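Long-range contact in carbohydrate kinase (Agrobacterium tumefaciens, PDB 2NWH), which probably transfers phosphate from ATP to a sugar or related small molecule, as a carbohydrate kinase of the pfkB (ribokinase-like) family: residues 84-96 with 108-122. Residues are numbered along the deposited sequence; the frame is centred on the assembly and turned at random.
Sequences PFTFLDRRTPSYT and ALADMDLYKLFTPRR
Leu109 O takes two bonds, one from Thr96 N at 2.9 Å and one from a water that also joins Ser94 OG and Thr96 OG1. This is the antiparallel hairpin of strands 94-99 and 105-111. It belongs to the small four-stranded sheet, consistent with the lid of ribokinase-like kinases. Thr96 N and Leu109 N each bond the other residue's carbonyl oxygen, and Ser94 and Asp111 form the next hydrogen-bonded pair. A second water links Ser94 OG to Asp111 OD2 and Thr92 O, so two waters grip the serine hydroxyl. On the other face Tyr95 lies at the non-hydrogen-bonded pair with Ala110, and its ring reaches the methyl of Ala108.

Past the hairpin, residues 112-118 pack against the segment that leads from strand 81-87 of the large sheet into the hairpin. Pro93 CG sits over the Tyr115 ring face, 3.9 Å from the centroid, a CH-pi contact. Tyr115 OH bonds Ala12 N. Leu114 CD1 lies over one face of the Arg90 guanidinium, 3.7 Å above its plane. The bends of the Arg90 chain at chi2 (-80°) and chi3 (-49°) fold that group back over the methyl. Leu117 CD1 is centred over the Phe87 ring, 3.8 Å from the centroid. Phe85 turns its ring edge to the face of Phe118, with planes at 63°. Arg122 lays CB and CD against Phe85 CZ. The face of its guanidinium meets Phe87 CE1, while Arg122 NH1 bonds a lone pair of Leu117 O, in the carbonyl plane, at 2.8 Å.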
loop_
_atom_site.group_PDB
_atom_site.type_symbol
_atom_site.label_atom_id
_atom_site.label_comp_id
_atom_site.label_asym_id
_atom_site.label_seq_id
_atom_site.Cartn_x
_atom_site.Cartn_y
_atom_site.Cartn_z
ATOM N N PRO A 84 3.638 11.157 13.517
ATOM C CA PRO A 84 3.968 11.836 12.263
ATOM C C PRO A 84 5.301 12.562 12.302
ATOM O O PRO A 84 5.783 12.995 13.387
ATOM C CB PRO A 84 2.810 12.836 12.097
ATOM C CG PRO A 84 2.445 13.179 13.537
ATOM C CD PRO A 84 2.582 11.867 14.279
ATOM N N PHE A 85 5.909 12.703 11.122
ATOM C CA PHE A 85 7.082 13.588 10.951
ATOM C C PHE A 85 6.528 14.985 10.655
ATOM O O PHE A 85 6.379 15.389 9.505
ATOM C CB PHE A 85 8.034 13.082 9.841
ATOM C CG PHE A 85 9.515 13.389 10.106
ATOM C CD1 PHE A 85 10.479 12.391 9.960
ATOM C CD2 PHE A 85 9.920 14.664 10.521
ATOM C CE1 PHE A 85 11.850 12.633 10.218
ATOM C CE2 PHE A 85 11.283 14.943 10.754
ATOM C CZ PHE A 85 12.257 13.923 10.622
ATOM N N THR A 86 6.190 15.717 11.712
ATOM C CA THR A 86 5.415 16.991 11.610
ATOM C C THR A 86 6.272 18.182 11.249
ATOM O O THR A 86 7.346 18.401 11.879
ATOM C CB THR A 86 4.701 17.305 12.966
ATOM O OG1 THR A 86 3.841 16.204 13.284
ATOM C CG2 THR A 86 3.862 18.583 12.913
ATOM N N PHE A 87 5.811 18.956 10.250
ATOM C CA PHE A 87 6.430 20.240 9.872
ATOM C C PHE A 87 5.385 21.317 10.001
ATOM O O PHE A 87 4.520 21.468 9.138
ATOM C CB PHE A 87 7.009 20.213 8.456
ATOM C CG PHE A 87 8.027 19.152 8.287
ATOM C CD1 PHE A 87 9.347 19.380 8.684
ATOM C CD2 PHE A 87 7.655 17.905 7.787
ATOM C CE1 PHE A 87 10.333 18.366 8.573
ATOM C CE2 PHE A 87 8.638 16.869 7.637
ATOM C CZ PHE A 87 9.961 17.114 8.054
ATOM N N LEU A 88 5.428 21.997 11.143
ATOM C CA LEU A 88 4.300 22.814 11.590
ATOM C C LEU A 88 3.975 23.956 10.637
ATOM O O LEU A 88 2.779 24.313 10.464
ATOM C CB LEU A 88 4.563 23.342 13.007
ATOM C CG LEU A 88 4.368 22.285 14.103
ATOM C CD1 LEU A 88 4.723 22.954 15.469
ATOM C CD2 LEU A 88 2.899 21.758 14.116
ATOM N N ASP A 89 5.005 24.467 9.962
ATOM C CA ASP A 89 4.854 25.520 8.929
ATOM C C ASP A 89 4.260 25.047 7.586
ATOM O O ASP A 89 3.963 25.861 6.708
ATOM C CB ASP A 89 6.216 26.176 8.639
ATOM C CG ASP A 89 7.284 25.176 8.201
ATOM O OD1 ASP A 89 7.492 24.163 8.917
ATOM O OD2 ASP A 89 7.941 25.407 7.142
ATOM N N ARG A 90 4.096 23.744 7.393
ATOM C CA ARG A 90 3.732 23.230 6.061
ATOM C C ARG A 90 2.354 22.606 6.025
ATOM O O ARG A 90 1.705 22.398 7.078
ATOM C CB ARG A 90 4.750 22.200 5.562
ATOM C CG ARG A 90 6.236 22.703 5.431
ATOM C CD ARG A 90 6.463 23.520 4.141
ATOM N NE ARG A 90 5.920 22.789 2.972
ATOM C CZ ARG A 90 6.673 22.109 2.096
ATOM N NH1 ARG A 90 8.003 22.124 2.225
ATOM N NH2 ARG A 90 6.117 21.453 1.076
ATOM N N ARG A 91 1.890 22.344 4.802
ATOM C CA ARG A 91 0.577 21.699 4.594
ATOM C C ARG A 91 0.743 20.194 4.372
ATOM O O ARG A 91 1.684 19.776 3.711
ATOM C CB ARG A 91 -0.119 22.290 3.367
ATOM C CG ARG A 91 -0.597 23.726 3.555
ATOM C CD ARG A 91 -1.731 23.820 4.588
ATOM N NE ARG A 91 -2.898 23.024 4.175
ATOM C CZ ARG A 91 -4.068 22.988 4.800
ATOM N NH1 ARG A 91 -4.268 23.721 5.887
ATOM N NH2 ARG A 91 -5.045 22.228 4.330
ATOM N N THR A 92 -0.213 19.421 4.876
ATOM C CA THR A 92 -0.245 17.972 4.693
ATOM C C THR A 92 -0.500 17.669 3.197
ATOM O O THR A 92 -1.289 18.370 2.519
ATOM C CB THR A 92 -1.332 17.370 5.649
ATOM O OG1 THR A 92 -0.960 17.619 7.026
ATOM C CG2 THR A 92 -1.588 15.885 5.409
ATOM N N PRO A 93 0.213 16.684 2.624
ATOM C CA PRO A 93 -0.040 16.367 1.208
ATOM C C PRO A 93 -1.541 16.117 0.934
ATOM O O PRO A 93 -2.264 15.643 1.810
ATOM C CB PRO A 93 0.706 15.045 0.995
ATOM C CG PRO A 93 1.840 15.073 2.046
ATOM C CD PRO A 93 1.294 15.844 3.222
ATOM N N SER A 94 -1.979 16.403 -0.283
ATOM C CA SER A 94 -3.417 16.294 -0.634
ATOM C C SER A 94 -3.588 15.824 -2.044
ATOM O O SER A 94 -2.746 16.109 -2.901
ATOM C CB SER A 94 -4.124 17.640 -0.433
ATOM O OG SER A 94 -3.575 18.623 -1.290
ATOM N N TYR A 95 -4.641 15.029 -2.280
ATOM C CA TYR A 95 -5.135 14.682 -3.604
ATOM C C TYR A 95 -6.575 15.281 -3.694
ATOM O O TYR A 95 -7.445 14.947 -2.899
ATOM C CB TYR A 95 -5.147 13.136 -3.767
ATOM C CG TYR A 95 -5.790 12.683 -5.039
ATOM C CD1 TYR A 95 -5.060 12.646 -6.248
ATOM C CD2 TYR A 95 -7.136 12.315 -5.058
ATOM C CE1 TYR A 95 -5.646 12.266 -7.438
ATOM C CE2 TYR A 95 -7.736 11.939 -6.247
ATOM C CZ TYR A 95 -6.981 11.898 -7.423
ATOM O OH TYR A 95 -7.627 11.509 -8.571
ATOM N N THR A 96 -6.807 16.180 -4.645
ATOM C CA THR A 96 -8.105 16.861 -4.770
ATOM C C THR A 96 -8.685 16.565 -6.143
ATOM O O THR A 96 -8.042 16.847 -7.131
ATOM C CB THR A 96 -7.888 18.369 -4.615
ATOM O OG1 THR A 96 -7.242 18.623 -3.355
ATOM C CG2 THR A 96 -9.235 19.137 -4.741
ATOM N N ALA A 108 -7.897 16.167 -11.477
ATOM C CA ALA A 108 -7.452 16.033 -10.105
ATOM C C ALA A 108 -6.082 16.690 -9.999
ATOM O O ALA A 108 -5.319 16.747 -10.983
ATOM C CB ALA A 108 -7.383 14.561 -9.687
ATOM N N LEU A 109 -5.822 17.245 -8.830
ATOM C CA LEU A 109 -4.570 17.898 -8.521
ATOM C C LEU A 109 -3.946 17.224 -7.273
ATOM O O LEU A 109 -4.586 17.125 -6.195
ATOM C CB LEU A 109 -4.798 19.374 -8.197
ATOM C CG LEU A 109 -3.693 20.373 -8.461
ATOM C CD1 LEU A 109 -3.355 20.297 -9.933
ATOM C CD2 LEU A 109 -4.191 21.777 -8.144
ATOM N N ALA A 110 -2.717 16.770 -7.436
ATOM C CA ALA A 110 -1.948 16.147 -6.335
ATOM C C ALA A 110 -0.851 17.102 -5.901
ATOM O O ALA A 110 -0.065 17.576 -6.718
ATOM C CB ALA A 110 -1.365 14.796 -6.761
ATOM N N ASP A 111 -0.812 17.389 -4.603
ATOM C CA ASP A 111 0.308 18.098 -4.009
ATOM C C ASP A 111 1.037 17.165 -3.032
ATOM O O ASP A 111 0.651 17.053 -1.880
ATOM C CB ASP A 111 -0.197 19.351 -3.269
ATOM C CG ASP A 111 0.929 20.091 -2.526
ATOM O OD1 ASP A 111 2.142 19.940 -2.871
ATOM O OD2 ASP A 111 0.585 20.767 -1.540
ATOM N N MET A 112 2.095 16.520 -3.492
ATOM C CA MET A 112 2.796 15.538 -2.678
ATOM C C MET A 112 4.205 16.028 -2.229
ATOM O O MET A 112 5.015 15.216 -1.773
ATOM C CB MET A 112 2.932 14.224 -3.443
ATOM C CG MET A 112 1.602 13.514 -3.827
ATOM S SD MET A 112 0.625 13.011 -2.399
ATOM C CE MET A 112 -0.885 13.754 -2.765
ATOM N N ASP A 113 4.488 17.331 -2.378
ATOM C CA ASP A 113 5.829 17.840 -2.168
ATOM C C ASP A 113 6.341 17.629 -0.761
ATOM O O ASP A 113 7.558 17.551 -0.572
ATOM C CB ASP A 113 5.939 19.337 -2.492
ATOM C CG ASP A 113 5.722 19.649 -3.991
ATOM O OD1 ASP A 113 5.927 18.770 -4.884
ATOM O OD2 ASP A 113 5.367 20.804 -4.258
ATOM N N LEU A 114 5.452 17.579 0.234
ATOM C CA LEU A 114 5.947 17.423 1.615
ATOM C C LEU A 114 6.826 16.190 1.782
ATOM O O LEU A 114 7.749 16.218 2.598
ATOM C CB LEU A 114 4.814 17.432 2.639
ATOM C CG LEU A 114 5.286 17.697 4.083
ATOM C CD1 LEU A 114 5.827 19.155 4.285
ATOM C CD2 LEU A 114 4.178 17.430 5.036
ATOM N N TYR A 115 6.561 15.119 1.009
ATOM C CA TYR A 115 7.371 13.864 1.132
ATOM C C TYR A 115 8.855 14.077 0.839
ATOM O O TYR A 115 9.706 13.329 1.325
ATOM C CB TYR A 115 6.811 12.734 0.227
ATOM C CG TYR A 115 5.370 12.361 0.566
ATOM C CD1 TYR A 115 4.956 12.323 1.890
ATOM C CD2 TYR A 115 4.454 12.031 -0.426
ATOM C CE1 TYR A 115 3.646 11.989 2.249
ATOM C CE2 TYR A 115 3.116 11.693 -0.082
ATOM C CZ TYR A 115 2.741 11.690 1.272
ATOM O OH TYR A 115 1.485 11.338 1.684
ATOM N N LYS A 116 9.165 15.087 0.033
ATOM C CA LYS A 116 10.569 15.430 -0.283
ATOM C C LYS A 116 11.357 15.837 0.948
ATOM O O LYS A 116 12.582 15.789 0.909
ATOM C CB LYS A 116 10.662 16.568 -1.313
ATOM C CG LYS A 116 9.841 16.274 -2.575
ATOM C CD LYS A 116 10.047 17.325 -3.633
ATOM C CE LYS A 116 9.577 16.781 -4.951
ATOM N NZ LYS A 116 8.119 16.994 -5.055
ATOM N N LEU A 117 10.664 16.217 2.028
ATOM C CA LEU A 117 11.345 16.577 3.289
ATOM C C LEU A 117 11.815 15.366 4.071
ATOM O O LEU A 117 12.633 15.498 4.995
ATOM C CB LEU A 117 10.440 17.421 4.186
ATOM C CG LEU A 117 10.038 18.806 3.644
ATOM C CD1 LEU A 117 9.267 19.577 4.723
ATOM C CD2 LEU A 117 11.186 19.632 3.116
ATOM N N PHE A 118 11.319 14.187 3.711
ATOM C CA PHE A 118 11.742 12.983 4.412
ATOM C C PHE A 118 13.052 12.493 3.766
ATOM O O PHE A 118 13.071 11.576 2.957
ATOM C CB PHE A 118 10.634 11.909 4.388
ATOM C CG PHE A 118 10.725 10.913 5.535
ATOM C CD1 PHE A 118 9.609 10.133 5.878
ATOM C CD2 PHE A 118 11.895 10.828 6.327
ATOM C CE1 PHE A 118 9.679 9.196 6.923
ATOM C CE2 PHE A 118 11.979 9.909 7.380
ATOM C CZ PHE A 118 10.873 9.098 7.677
ATOM N N THR A 119 14.141 13.147 4.129
ATOM C CA THR A 119 15.435 12.927 3.483
ATOM C C THR A 119 16.223 11.836 4.230
ATOM O O THR A 119 15.827 11.416 5.334
ATOM C CB THR A 119 16.275 14.188 3.556
ATOM O OG1 THR A 119 16.434 14.483 4.936
ATOM C CG2 THR A 119 15.566 15.363 2.794
ATOM N N PRO A 120 17.306 11.308 3.606
ATOM C CA PRO A 120 18.096 10.301 4.364
ATOM C C PRO A 120 18.594 10.815 5.701
ATOM O O PRO A 120 18.586 10.081 6.686
ATOM C CB PRO A 120 19.251 9.988 3.422
ATOM C CG PRO A 120 18.658 10.186 2.063
ATOM C CD PRO A 120 17.849 11.489 2.243
ATOM N N ARG A 121 18.994 12.082 5.737
ATOM C CA ARG A 121 19.438 12.717 6.976
ATOM C C ARG A 121 18.381 12.608 8.054
ATOM O O ARG A 121 18.673 12.236 9.188
ATOM C CB ARG A 121 19.747 14.175 6.655
ATOM C CG ARG A 121 20.105 15.049 7.796
ATOM C CD ARG A 121 20.831 16.275 7.233
ATOM N NE ARG A 121 21.574 16.900 8.309
ATOM C CZ ARG A 121 22.537 17.798 8.162
ATOM N NH1 ARG A 121 23.133 18.278 9.240
ATOM N NH2 ARG A 121 22.904 18.207 6.959
ATOM N N ARG A 122 17.131 12.894 7.703
ATOM C CA ARG A 122 16.055 12.811 8.671
ATOM C C ARG A 122 15.716 11.373 9.054
ATOM O O ARG A 122 15.334 11.118 10.190
ATOM C CB ARG A 122 14.824 13.583 8.170
ATOM C CG ARG A 122 15.031 15.122 8.157
ATOM C CD ARG A 122 13.766 15.907 7.958
ATOM N NE ARG A 122 14.067 17.333 8.060
ATOM C CZ ARG A 122 14.071 18.235 7.066
ATOM N NH1 ARG A 122 13.737 17.929 5.808
ATOM N NH2 ARG A 122 14.404 19.485 7.354
HETATM O O HOH W 1 8.822 19.917 -0.180
HETATM O O HOH W 2 -1.551 19.762 0.127
HETATM O O HOH W 3 -4.472 18.576 -3.820
#